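Basic helix-loop-helix, putative, expressed (Oryza sativa subsp. japonica, PDB 5LW0) probably recognises ADP-ribosylated targets, this piece being its macrodomain, which holds ADP-ribose and is linked with the repair of DNA interstrand crosslinks. Local coordinates at residues T186-P194 with A218-I229. Residues are numbered along the deposited sequence; the frame is centred on the assembly and turned at random.
Sequences THIIHVLGP and AYTSLFENFVAI. With PO4 (phosphate ion), chain D.
Thr186 OG1 has two partners: ND1 of His187, whose ring packs against Ile229, lies 2.9 Å from it in a hydrogen bond, and Asn123 O makes a weak one. The bond helps fix the imidazole's rotation. The His187 side chain leaves the strand toward helix 218-229 and, with CG beside the backbone N (chi1 -65°), lays a ring face against Ile229, whose CG2 methyl stands 3.7 Å from the centroid of the His187 ring and only 11° off its normal, a CH-pi contact over the centre. Ile229 CD1 lies over the same face, nearer CG and CD2. A histidine suits this partly exposed end of the interface because its ring gives a face to the Ile229 methyl and ND1 to the Thr186 hydroxyl. With an alanine in place of His187, the Ile229 methyl would probably lose the face it rests on and Thr186 OG1 its imidazole partner.

Farther along, the packing is mostly aliphatic. Ile189 divides its work: CG2 meets Leu222 CD1 at 3.6 Å, while CD1 reaches the helix backbone, 3.7 Å from Phe226 N, and touches Ile229 CD1. Leu222, its CG anti to the backbone N, swings its CD1 between Ile189 and Val191, lying 3.8 Å from Val191 CG2. The other Val191 methyl, CG1, sits 3.8 Å from Ala218 CB; a small residue suits the helix there because the chains come close, the CA atoms of Gly193 and Ala218 being 5.7 Å apart. Asn225 puts its CB near Ile189 and gives its amide ND2 to Ser168 on the adjoining strand.

Strand and helix run nearly antiparallel (167°), with alternate strand residues facing the helix. Strand 187-192, next to the edge strand 167-172, runs on to Gly193 close to the bound ADP-ribose, in the sheet-against-helix packing of the macrodomain's three-layered alpha/beta/alpha fold.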
ATOM      1  N   THR A 186     -11.183   0.309   8.042  1.00 18.54           N
ATOM      2  CA  THR A 186     -11.696   1.616   8.457  1.00 17.30           C
ATOM      3  C   THR A 186     -11.124   2.783   7.601  1.00 17.58           C
ATOM      4  O   THR A 186     -11.694   3.867   7.580  1.00 17.98           O
ATOM      5  CB  THR A 186     -11.365   1.902   9.925  1.00 19.66           C
ATOM      6  OG1 THR A 186      -9.941   1.930  10.105  1.00 19.07           O
ATOM      7  CG2 THR A 186     -12.000   0.910  10.860  1.00 21.65           C
ATOM      8  N   HIS A 187     -10.007   2.536   6.892  1.00 15.81           N
ATOM      9  CA  HIS A 187      -9.362   3.561   6.084  1.00 15.57           C
ATOM     10  C   HIS A 187      -8.647   2.929   4.938  1.00 14.64           C
ATOM     11  O   HIS A 187      -8.100   1.833   5.070  1.00 14.69           O
ATOM     12  CB  HIS A 187      -8.286   4.338   6.920  1.00 16.99           C
ATOM     13  CG  HIS A 187      -8.839   5.133   8.052  1.00 17.28           C
ATOM     14  ND1 HIS A 187      -9.166   4.571   9.266  1.00 18.45           N
ATOM     15  CD2 HIS A 187      -9.049   6.457   8.186  1.00 17.90           C
ATOM     16  CE1 HIS A 187      -9.628   5.498  10.066  1.00 19.80           C
ATOM     17  NE2 HIS A 187      -9.509   6.660   9.461  1.00 19.27           N
ATOM     18  N   ILE A 188      -8.664   3.630   3.821  1.00 15.52           N
ATOM     19  CA  ILE A 188      -7.874   3.271   2.664  1.00 15.79           C
ATOM     20  C   ILE A 188      -6.943   4.431   2.364  1.00 14.60           C
ATOM     21  O   ILE A 188      -7.372   5.564   2.348  1.00 15.44           O
ATOM     22  CB  ILE A 188      -8.803   2.991   1.458  1.00 18.25           C
ATOM     23  CG1 ILE A 188      -9.606   1.670   1.767  1.00 23.36           C
ATOM     24  CG2 ILE A 188      -8.008   2.917   0.170  1.00 17.93           C
ATOM     25  CD1 ILE A 188     -10.692   1.410   0.830  1.00 26.23           C
ATOM     26  N   ILE A 189      -5.691   4.142   2.135  1.00 13.45           N
ATOM     27  CA  ILE A 189      -4.757   5.162   1.749  1.00 12.11           C
ATOM     28  C   ILE A 189      -4.385   4.945   0.305  1.00 12.43           C
ATOM     29  O   ILE A 189      -3.676   3.995  -0.009  1.00 12.91           O
ATOM     30  CB  ILE A 189      -3.471   5.162   2.665  1.00 12.08           C
ATOM     31  CG1 ILE A 189      -3.856   5.247   4.132  1.00 12.91           C
ATOM     32  CG2 ILE A 189      -2.563   6.285   2.219  1.00 13.10           C
ATOM     33  CD1 ILE A 189      -2.685   5.088   5.104  1.00 12.64           C
ATOM     34  N   HIS A 190      -4.835   5.861  -0.582  1.00 13.33           N
ATOM     35  CA  HIS A 190      -4.471   5.821  -1.969  1.00 13.12           C
ATOM     36  C   HIS A 190      -3.039   6.346  -2.100  1.00 11.59           C
ATOM     37  O   HIS A 190      -2.759   7.439  -1.646  1.00 13.05           O
ATOM     38  CB  HIS A 190      -5.370   6.719  -2.779  1.00 14.87           C
ATOM     39  CG  HIS A 190      -6.822   6.357  -2.720  1.00 16.82           C
ATOM     40  ND1 HIS A 190      -7.318   5.181  -3.236  1.00 18.28           N
ATOM     41  CD2 HIS A 190      -7.888   7.059  -2.303  1.00 18.20           C
ATOM     42  CE1 HIS A 190      -8.642   5.175  -3.127  1.00 19.78           C
ATOM     43  NE2 HIS A 190      -9.011   6.293  -2.536  1.00 19.65           N
ATOM     44  N   VAL A 191      -2.194   5.634  -2.841  1.00 12.20           N
ATOM     45  CA  VAL A 191      -0.792   5.996  -3.050  1.00 13.63           C
ATOM     46  C   VAL A 191      -0.513   6.008  -4.546  1.00 14.18           C
ATOM     47  O   VAL A 191      -0.954   5.066  -5.252  1.00 14.48           O
ATOM     48  CB  VAL A 191       0.126   4.934  -2.453  1.00 14.31           C
ATOM     49  CG1 VAL A 191       1.537   5.424  -2.563  1.00 15.52           C
ATOM     50  CG2 VAL A 191      -0.245   4.635  -1.023  1.00 16.39           C
ATOM     51  N   LEU A 192       0.166   7.015  -5.042  1.00 12.36           N
ATOM     52  CA  LEU A 192       0.544   7.042  -6.476  1.00 13.17           C
ATOM     53  C   LEU A 192       2.051   6.847  -6.553  1.00 13.02           C
ATOM     54  O   LEU A 192       2.835   7.727  -6.144  1.00 12.76           O
ATOM     55  CB  LEU A 192       0.147   8.342  -7.139  1.00 14.60           C
ATOM     56  CG  LEU A 192       0.465   8.380  -8.659  1.00 16.25           C
ATOM     57  CD1 LEU A 192      -0.294   7.318  -9.395  1.00 16.93           C
ATOM     58  CD2 LEU A 192       0.166   9.756  -9.196  1.00 16.58           C
ATOM     59  N   GLY A 193       2.477   5.725  -7.128  1.00 14.41           N
ATOM     60  CA  GLY A 193       3.874   5.507  -7.299  1.00 14.73           C
ATOM     61  C   GLY A 193       4.381   6.042  -8.642  1.00 16.94           C
ATOM     62  O   GLY A 193       3.578   6.432  -9.445  1.00 16.52           O
ATOM     63  N   PRO A 194       5.693   5.956  -8.875  1.00 16.60           N
ATOM     64  CA  PRO A 194       6.255   6.298 -10.204  1.00 17.18           C
ATOM     65  C   PRO A 194       5.852   5.340 -11.230  1.00 18.65           C
ATOM     66  O   PRO A 194       5.682   4.088 -10.970  1.00 19.72           O
ATOM     67  CB  PRO A 194       7.762   6.233  -9.959  1.00 16.85           C
ATOM     68  CG  PRO A 194       7.930   5.276  -8.854  1.00 16.09           C
ATOM     69  CD  PRO A 194       6.733   5.493  -7.960  1.00 17.61           C
ATOM     70  N   ALA A 218       6.721   7.904  -2.125  1.00 12.86           N
ATOM     71  CA  ALA A 218       5.391   7.262  -2.060  1.00 12.57           C
ATOM     72  C   ALA A 218       5.276   6.436  -0.803  1.00 12.64           C
ATOM     73  O   ALA A 218       4.295   6.545  -0.049  1.00 12.54           O
ATOM     74  CB  ALA A 218       5.136   6.379  -3.282  1.00 13.84           C
ATOM     75  N   TYR A 219       6.289   5.633  -0.518  1.00 12.18           N
ATOM     76  CA  TYR A 219       6.214   4.788   0.704  1.00 12.92           C
ATOM     77  C   TYR A 219       6.266   5.627   1.973  1.00 13.10           C
ATOM     78  O   TYR A 219       5.448   5.403   2.921  1.00 12.07           O
ATOM     79  CB  TYR A 219       7.307   3.746   0.748  1.00 13.73           C
ATOM     80  CG  TYR A 219       6.990   2.529  -0.059  1.00 12.87           C
ATOM     81  CD1 TYR A 219       5.921   1.699   0.285  1.00 14.83           C
ATOM     82  CD2 TYR A 219       7.676   2.227  -1.213  1.00 13.41           C
ATOM     83  CE1 TYR A 219       5.611   0.582  -0.456  1.00 13.81           C
ATOM     84  CE2 TYR A 219       7.348   1.123  -1.993  1.00 14.16           C
ATOM     85  CZ  TYR A 219       6.321   0.270  -1.612  1.00 14.28           C
ATOM     86  OH  TYR A 219       5.904  -0.782  -2.365  1.00 15.03           O
ATOM     87  N   THR A 220       7.121   6.637   1.988  1.00 13.19           N
ATOM     88  CA  THR A 220       7.192   7.501   3.221  1.00 14.87           C
ATOM     89  C   THR A 220       5.897   8.236   3.426  1.00 13.73           C
ATOM     90  O   THR A 220       5.382   8.279   4.550  1.00 15.12           O
ATOM     91  CB  THR A 220       8.385   8.409   3.147  1.00 19.10           C
ATOM     92  OG1 THR A 220       9.546   7.562   3.151  1.00 19.99           O
ATOM     93  CG2 THR A 220       8.442   9.334   4.396  1.00 21.05           C
ATOM     94  N   SER A 221       5.257   8.671   2.333  1.00 12.33           N
ATOM     95  CA  SER A 221       4.021   9.377   2.408  0.70 13.28           C
ATOM     96  C   SER A 221       2.900   8.445   2.959  1.00 12.34           C
ATOM     97  O   SER A 221       2.082   8.836   3.828  1.00 12.23           O
ATOM     98  CB  SER A 221       3.622   9.924   1.015  0.70 14.58           C
ATOM     99  OG  SER A 221       2.358  10.565   1.093  0.70 14.96           O
ATOM    100  N   LEU A 222       2.844   7.247   2.417  1.00 11.76           N
ATOM    101  CA  LEU A 222       1.951   6.198   2.870  1.00 11.02           C
ATOM    102  C   LEU A 222       2.099   5.958   4.376  1.00 12.03           C
ATOM    103  O   LEU A 222       1.109   5.993   5.114  1.00 12.19           O
ATOM    104  CB  LEU A 222       2.201   4.929   2.130  1.00 11.30           C
ATOM    105  CG  LEU A 222       1.527   3.671   2.631  1.00 11.07           C
ATOM    106  CD1 LEU A 222       0.002   3.823   2.676  1.00 10.96           C
ATOM    107  CD2 LEU A 222       1.975   2.485   1.825  1.00 12.01           C
ATOM    108  N   PHE A 223       3.316   5.719   4.810  1.00 13.28           N
ATOM    109  CA  PHE A 223       3.555   5.360   6.187  1.00 12.21           C
ATOM    110  C   PHE A 223       3.284   6.498   7.103  1.00 13.73           C
ATOM    111  O   PHE A 223       2.721   6.310   8.188  1.00 13.70           O
ATOM    112  CB  PHE A 223       4.948   4.818   6.383  1.00 12.16           C
ATOM    113  CG  PHE A 223       5.252   3.515   5.621  1.00 11.23           C
ATOM    114  CD1 PHE A 223       4.287   2.602   5.268  1.00 11.78           C
ATOM    115  CD2 PHE A 223       6.553   3.261   5.217  1.00 13.22           C
ATOM    116  CE1 PHE A 223       4.601   1.458   4.619  1.00 12.12           C
ATOM    117  CE2 PHE A 223       6.858   2.116   4.544  1.00 13.64           C
ATOM    118  CZ  PHE A 223       5.896   1.244   4.205  1.00 12.93           C
ATOM    119  N   GLU A 224       3.587   7.711   6.669  1.00 14.14           N
ATOM    120  CA  GLU A 224       3.279   8.920   7.480  0.50 14.43           C
ATOM    121  C   GLU A 224       1.769   9.163   7.595  1.00 14.75           C
ATOM    122  O   GLU A 224       1.256   9.516   8.687  1.00 14.12           O
ATOM    123  CB  GLU A 224       3.983  10.159   6.937  0.50 16.39           C
ATOM    124  CG  GLU A 224       5.457  10.198   7.206  0.50 17.54           C
ATOM    125  CD  GLU A 224       5.792  10.635   8.633  0.50 17.09           C
ATOM    126  OE1 GLU A 224       4.964  11.305   9.284  0.50 21.76           O
ATOM    127  OE2 GLU A 224       6.910  10.352   9.031  0.50 22.28           O
ATOM    128  N   ASN A 225       1.035   8.970   6.512  1.00 13.50           N
ATOM    129  CA  ASN A 225      -0.437   9.022   6.589  1.00 14.08           C
ATOM    130  C   ASN A 225      -0.991   7.978   7.512  1.00 13.50           C
ATOM    131  O   ASN A 225      -1.930   8.229   8.220  1.00 14.91           O
ATOM    132  CB  ASN A 225      -1.029   8.914   5.184  1.00 13.86           C
ATOM    133  CG  ASN A 225      -1.288  10.264   4.578  1.00 18.72           C
ATOM    134  OD1 ASN A 225      -1.964  11.111   5.197  1.00 18.35           O
ATOM    135  ND2 ASN A 225      -0.973  10.407   3.290  1.00 21.85           N
ATOM    136  N   PHE A 226      -0.419   6.788   7.493  1.00 12.20           N
ATOM    137  CA  PHE A 226      -0.895   5.722   8.353  1.00 12.51           C
ATOM    138  C   PHE A 226      -0.644   6.080   9.828  1.00 13.38           C
ATOM    139  O   PHE A 226      -1.502   5.988  10.627  1.00 14.64           O
ATOM    140  CB  PHE A 226      -0.207   4.419   7.955  1.00 13.10           C
ATOM    141  CG  PHE A 226      -0.383   3.300   8.942  1.00 14.50           C
ATOM    142  CD1 PHE A 226      -1.614   2.848   9.325  1.00 15.73           C
ATOM    143  CD2 PHE A 226       0.738   2.755   9.515  1.00 16.40           C
ATOM    144  CE1 PHE A 226      -1.704   1.774  10.269  1.00 17.61           C
ATOM    145  CE2 PHE A 226       0.650   1.673  10.366  1.00 19.76           C
ATOM    146  CZ  PHE A 226      -0.559   1.267  10.810  1.00 16.70           C
ATOM    147  N   VAL A 227       0.538   6.527  10.120  1.00 13.22           N
ATOM    148  CA  VAL A 227       0.848   6.945  11.506  1.00 14.04           C
ATOM    149  C   VAL A 227      -0.049   8.057  11.959  1.00 16.34           C
ATOM    150  O   VAL A 227      -0.506   8.045  13.099  1.00 18.00           O
ATOM    151  CB  VAL A 227       2.293   7.293  11.681  1.00 16.65           C
ATOM    152  CG1 VAL A 227       2.539   7.866  13.023  1.00 22.85           C
ATOM    153  CG2 VAL A 227       3.124   6.048  11.491  1.00 15.34           C
ATOM    154  N   ALA A 228      -0.392   8.987  11.070  1.00 13.95           N
ATOM    155  CA  ALA A 228      -1.296  10.098  11.442  1.00 14.60           C
ATOM    156  C   ALA A 228      -2.731   9.614  11.743  1.00 16.72           C
ATOM    157  O   ALA A 228      -3.429  10.228  12.577  1.00 19.56           O
ATOM    158  CB  ALA A 228      -1.311  11.138  10.393  1.00 15.00           C
ATOM    159  N   ILE A 229      -3.113   8.469  11.202  1.00 15.79           N
ATOM    160  CA  ILE A 229      -4.426   7.846  11.516  1.00 17.91           C
ATOM    161  C   ILE A 229      -4.341   7.189  12.918  1.00 21.21           C
ATOM    162  O   ILE A 229      -5.257   7.338  13.730  1.00 23.24           O
ATOM    163  CB  ILE A 229      -4.843   6.805  10.433  1.00 18.97           C
ATOM    164  CG1 ILE A 229      -5.174   7.480   9.160  1.00 19.28           C
ATOM    165  CG2 ILE A 229      -6.081   5.970  10.882  1.00 20.49           C
ATOM    166  CD1 ILE A 229      -5.137   6.537   7.971  1.00 21.21           C
TER
HETATM  167  P   PO4 D 302      12.935   8.139   4.552  1.00 39.99           P
HETATM  168  O1  PO4 D 302      12.979   6.603   4.153  1.00 33.12           O
HETATM  169  O2  PO4 D 302      11.798   8.817   3.794  1.00 38.69           O
HETATM  170  O3  PO4 D 302      14.349   8.786   4.284  1.00 41.08           O
HETATM  171  O4  PO4 D 302      12.643   8.257   6.052  1.00 45.91           O